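Local coordinates for protein Aster-A (Mus musculus, PDB 6GQF), which carries cholesterol from the plasma membrane to the endoplasmic reticulum without vesicles, binding the sterol in its VASt (ASTER) domain, the part described here, at residues F74-S80 and R92-I98. Residues are numbered along the deposited sequence; the frame is centred on the assembly and turned at random.
Sequences FTDVTLS and RVLTYTI. With HC3 (25-hydroxycholesterol), chain E.
The extended Arg92 chain crosses Leu79 of the antiparallel 74-80 segment at an angle, its guanidinium near the Leu79 methyl CD1 and its NH2 bonded to Gln115. The N-H of Val93 points almost straight at the Ser80 hydroxyl (N to OG 3.2 Å, 173°). Leu94 lies beside Leu79, with CD2 of each 3.5 Å apart. Thr95 and Thr78 form a hydrogen-bonded pair, Thr78 N reaching Thr95 O at 3.0 Å. Opposite Tyr96 the other strand carries two residues, Asp76 and Val77, a beta bulge that shifts the register by one. The Tyr96 ring lies nearly parallel to that of Phe74 but slid aside (planes at 15°, centroids 5.4 Å apart); its OH bonds Glu113 and abuts 25-hydroxycholesterol. Thr97 then pairs with Thr75, Thr97 N to Thr75 O being 2.8 Å. Ile98 CG2 sits over one Phe74 face, 3.7 Å from the centroid, while CG1, between backbone N and carbonyl carbon (chi1 66°), sends CD1 to the sterol. With an alanine in place of Phe74, Ile98 CG2 is likely to lose its aromatic face and a gap to open beside Tyr96 at the sterol pocket. Strand 77-79 ends the sheet of this Bet v 1-like fold; strand 108-119 flanks 90-99 across from it, and helix 63-71 packs Leu69 against Phe74 and Val77.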
loop_
_atom_site.group_PDB
_atom_site.type_symbol
_atom_site.label_atom_id
_atom_site.label_comp_id
_atom_site.label_asym_id
_atom_site.label_seq_id
_atom_site.Cartn_x
_atom_site.Cartn_y
_atom_site.Cartn_z
ATOM N N PHE A 74 -9.315 8.002 -6.471
ATOM C CA PHE A 74 -8.613 8.761 -5.442
ATOM C C PHE A 74 -8.360 10.181 -5.927
ATOM O O PHE A 74 -7.847 10.387 -7.027
ATOM C CB PHE A 74 -7.291 8.088 -5.067
ATOM C CG PHE A 74 -7.454 6.770 -4.360
ATOM C CD1 PHE A 74 -8.708 6.286 -4.016
ATOM C CD2 PHE A 74 -6.342 6.018 -4.033
ATOM C CE1 PHE A 74 -8.842 5.076 -3.366
ATOM C CE2 PHE A 74 -6.470 4.811 -3.385
ATOM C CZ PHE A 74 -7.718 4.338 -3.049
ATOM N N THR A 75 -8.727 11.153 -5.098
ATOM C CA THR A 75 -8.582 12.560 -5.447
ATOM C C THR A 75 -7.556 13.243 -4.547
ATOM O O THR A 75 -7.134 12.683 -3.532
ATOM C CB THR A 75 -9.933 13.298 -5.341
ATOM O OG1 THR A 75 -10.413 13.242 -3.992
ATOM C CG2 THR A 75 -10.961 12.661 -6.268
ATOM N N ASP A 76 -7.157 14.450 -4.936
ATOM C CA ASP A 76 -6.199 15.241 -4.170
ATOM C C ASP A 76 -4.922 14.441 -3.929
ATOM O O ASP A 76 -4.335 14.500 -2.847
ATOM C CB ASP A 76 -6.813 15.696 -2.838
ATOM C CG ASP A 76 -8.004 16.629 -3.027
ATOM O OD1 ASP A 76 -7.937 17.514 -3.906
ATOM O OD2 ASP A 76 -9.009 16.479 -2.295
ATOM N N VAL A 77 -4.500 13.689 -4.940
ATOM C CA VAL A 77 -3.291 12.879 -4.831
ATOM C C VAL A 77 -2.050 13.750 -4.940
ATOM O O VAL A 77 -1.855 14.455 -5.930
ATOM C CB VAL A 77 -3.227 11.788 -5.912
ATOM C CG1 VAL A 77 -1.886 11.054 -5.861
ATOM C CG2 VAL A 77 -4.368 10.809 -5.735
ATOM N N THR A 78 -1.206 13.680 -3.917
ATOM C CA THR A 78 0.009 14.476 -3.869
ATOM C C THR A 78 1.193 13.625 -3.441
ATOM O O THR A 78 1.186 13.017 -2.370
ATOM C CB THR A 78 -0.130 15.659 -2.901
ATOM O OG1 THR A 78 -1.381 16.321 -3.122
ATOM C CG2 THR A 78 0.996 16.632 -3.104
ATOM N N LEU A 79 2.210 13.603 -4.294
ATOM C CA LEU A 79 3.402 12.804 -4.061
ATOM C C LEU A 79 4.593 13.687 -3.708
ATOM O O LEU A 79 4.645 14.851 -4.098
ATOM C CB LEU A 79 3.725 11.970 -5.304
ATOM C CG LEU A 79 3.694 10.448 -5.160
ATOM C CD1 LEU A 79 4.592 9.989 -4.013
ATOM C CD2 LEU A 79 2.265 9.949 -4.987
ATOM N N SER A 80 5.545 13.128 -2.967
ATOM C CA SER A 80 6.805 13.808 -2.698
ATOM C C SER A 80 7.957 12.988 -3.264
ATOM O O SER A 80 7.861 11.763 -3.366
ATOM C CB SER A 80 7.005 14.025 -1.199
ATOM O OG SER A 80 7.530 12.861 -0.583
ATOM N N ARG A 92 9.587 8.742 1.454
ATOM C CA ARG A 92 8.682 9.725 0.883
ATOM C C ARG A 92 7.360 9.644 1.623
ATOM O O ARG A 92 7.154 8.756 2.454
ATOM C CB ARG A 92 8.477 9.504 -0.622
ATOM C CG ARG A 92 7.758 8.212 -0.997
ATOM C CD ARG A 92 7.416 8.165 -2.485
ATOM N NE ARG A 92 6.670 6.955 -2.830
ATOM C CZ ARG A 92 6.127 6.714 -4.021
ATOM N NH1 ARG A 92 6.239 7.597 -5.004
ATOM N NH2 ARG A 92 5.465 5.585 -4.234
ATOM N N VAL A 93 6.474 10.586 1.323
ATOM C CA VAL A 93 5.142 10.606 1.903
ATOM C C VAL A 93 4.107 10.906 0.826
ATOM O O VAL A 93 4.366 11.672 -0.104
ATOM C CB VAL A 93 5.023 11.647 3.040
ATOM C CG1 VAL A 93 5.688 11.133 4.304
ATOM C CG2 VAL A 93 5.626 12.987 2.621
ATOM N N LEU A 94 2.944 10.278 0.959
ATOM C CA LEU A 94 1.835 10.462 0.029
ATOM C C LEU A 94 0.617 10.939 0.792
ATOM O O LEU A 94 0.497 10.704 1.994
ATOM C CB LEU A 94 1.495 9.158 -0.704
ATOM C CG LEU A 94 2.597 8.457 -1.501
ATOM C CD1 LEU A 94 3.582 7.696 -0.608
ATOM C CD2 LEU A 94 1.966 7.527 -2.524
ATOM N N THR A 95 -0.291 11.604 0.092
ATOM C CA THR A 95 -1.589 11.898 0.658
ATOM C C THR A 95 -2.624 11.861 -0.447
ATOM O O THR A 95 -2.331 12.203 -1.592
ATOM C CB THR A 95 -1.624 13.262 1.371
ATOM O OG1 THR A 95 -2.935 13.487 1.900
ATOM C CG2 THR A 95 -1.259 14.394 0.417
ATOM N N TYR A 96 -3.829 11.422 -0.108
ATOM C CA TYR A 96 -4.920 11.395 -1.066
ATOM C C TYR A 96 -6.234 11.156 -0.353
ATOM O O TYR A 96 -6.270 10.587 0.741
ATOM C CB TYR A 96 -4.689 10.321 -2.134
ATOM C CG TYR A 96 -4.080 9.049 -1.604
ATOM C CD1 TYR A 96 -4.811 8.181 -0.805
ATOM C CD2 TYR A 96 -2.771 8.716 -1.906
ATOM C CE1 TYR A 96 -4.249 7.020 -0.314
ATOM C CE2 TYR A 96 -2.200 7.561 -1.425
ATOM C CZ TYR A 96 -2.941 6.714 -0.630
ATOM O OH TYR A 96 -2.369 5.559 -0.152
ATOM N N THR A 97 -7.307 11.624 -0.982
ATOM C CA THR A 97 -8.655 11.426 -0.485
ATOM C C THR A 97 -9.239 10.185 -1.139
ATOM O O THR A 97 -9.056 9.965 -2.336
ATOM C CB THR A 97 -9.536 12.647 -0.773
ATOM O OG1 THR A 97 -8.989 13.790 -0.106
ATOM C CG2 THR A 97 -10.983 12.416 -0.309
ATOM N N ILE A 98 -9.928 9.374 -0.343
ATOM C CA ILE A 98 -10.511 8.130 -0.829
ATOM C C ILE A 98 -12.013 8.111 -0.595
ATOM O O ILE A 98 -12.519 8.832 0.265
ATOM C CB ILE A 98 -9.887 6.894 -0.142
ATOM C CG1 ILE A 98 -10.245 6.864 1.353
ATOM C CG2 ILE A 98 -8.372 6.873 -0.365
ATOM C CD1 ILE A 98 -9.734 5.639 2.079
HETATM C C18 HC3 E . -9.556 0.382 3.870
HETATM C C13 HC3 E . -9.021 1.664 4.518
HETATM C C12 HC3 E . -9.088 2.645 3.483
HETATM C C11 HC3 E . -8.046 2.368 2.253
HETATM C C9 HC3 E . -6.611 2.161 2.727
HETATM C C10 HC3 E . -5.573 1.890 1.506
HETATM C C19 HC3 E . -6.223 0.920 0.547
HETATM C C1 HC3 E . -5.338 3.191 0.740
HETATM C C2 HC3 E . -4.325 3.028 -0.369
HETATM C C3 HC3 E . -3.022 2.478 0.113
HETATM O O1 HC3 E . -2.156 2.233 -0.996
HETATM C C4 HC3 E . -3.205 1.174 0.884
HETATM C C5 HC3 E . -4.282 1.325 1.954
HETATM C C6 HC3 E . -4.251 0.359 3.292
HETATM C C7 HC3 E . -5.135 0.756 4.412
HETATM C C8 HC3 E . -6.597 1.067 3.789
HETATM C C14 HC3 E . -7.544 1.409 4.911
HETATM C C15 HC3 E . -7.605 0.455 6.210
HETATM C C16 HC3 E . -9.122 0.855 6.912
HETATM C C17 HC3 E . -9.804 1.862 5.965
HETATM C C20 HC3 E . -11.247 1.750 5.838
HETATM C C21 HC3 E . -11.803 3.184 5.590
HETATM C C22 HC3 E . -12.025 1.064 7.014
HETATM C C23 HC3 E . -12.921 1.960 7.833
HETATM C C24 HC3 E . -13.306 1.137 9.040
HETATM C C25 HC3 E . -14.536 1.713 9.695
HETATM C C26 HC3 E . -14.779 0.932 10.964
HETATM C C27 HC3 E . -14.298 3.173 10.029
HETATM O O2 HC3 E . -15.637 1.572 8.829
#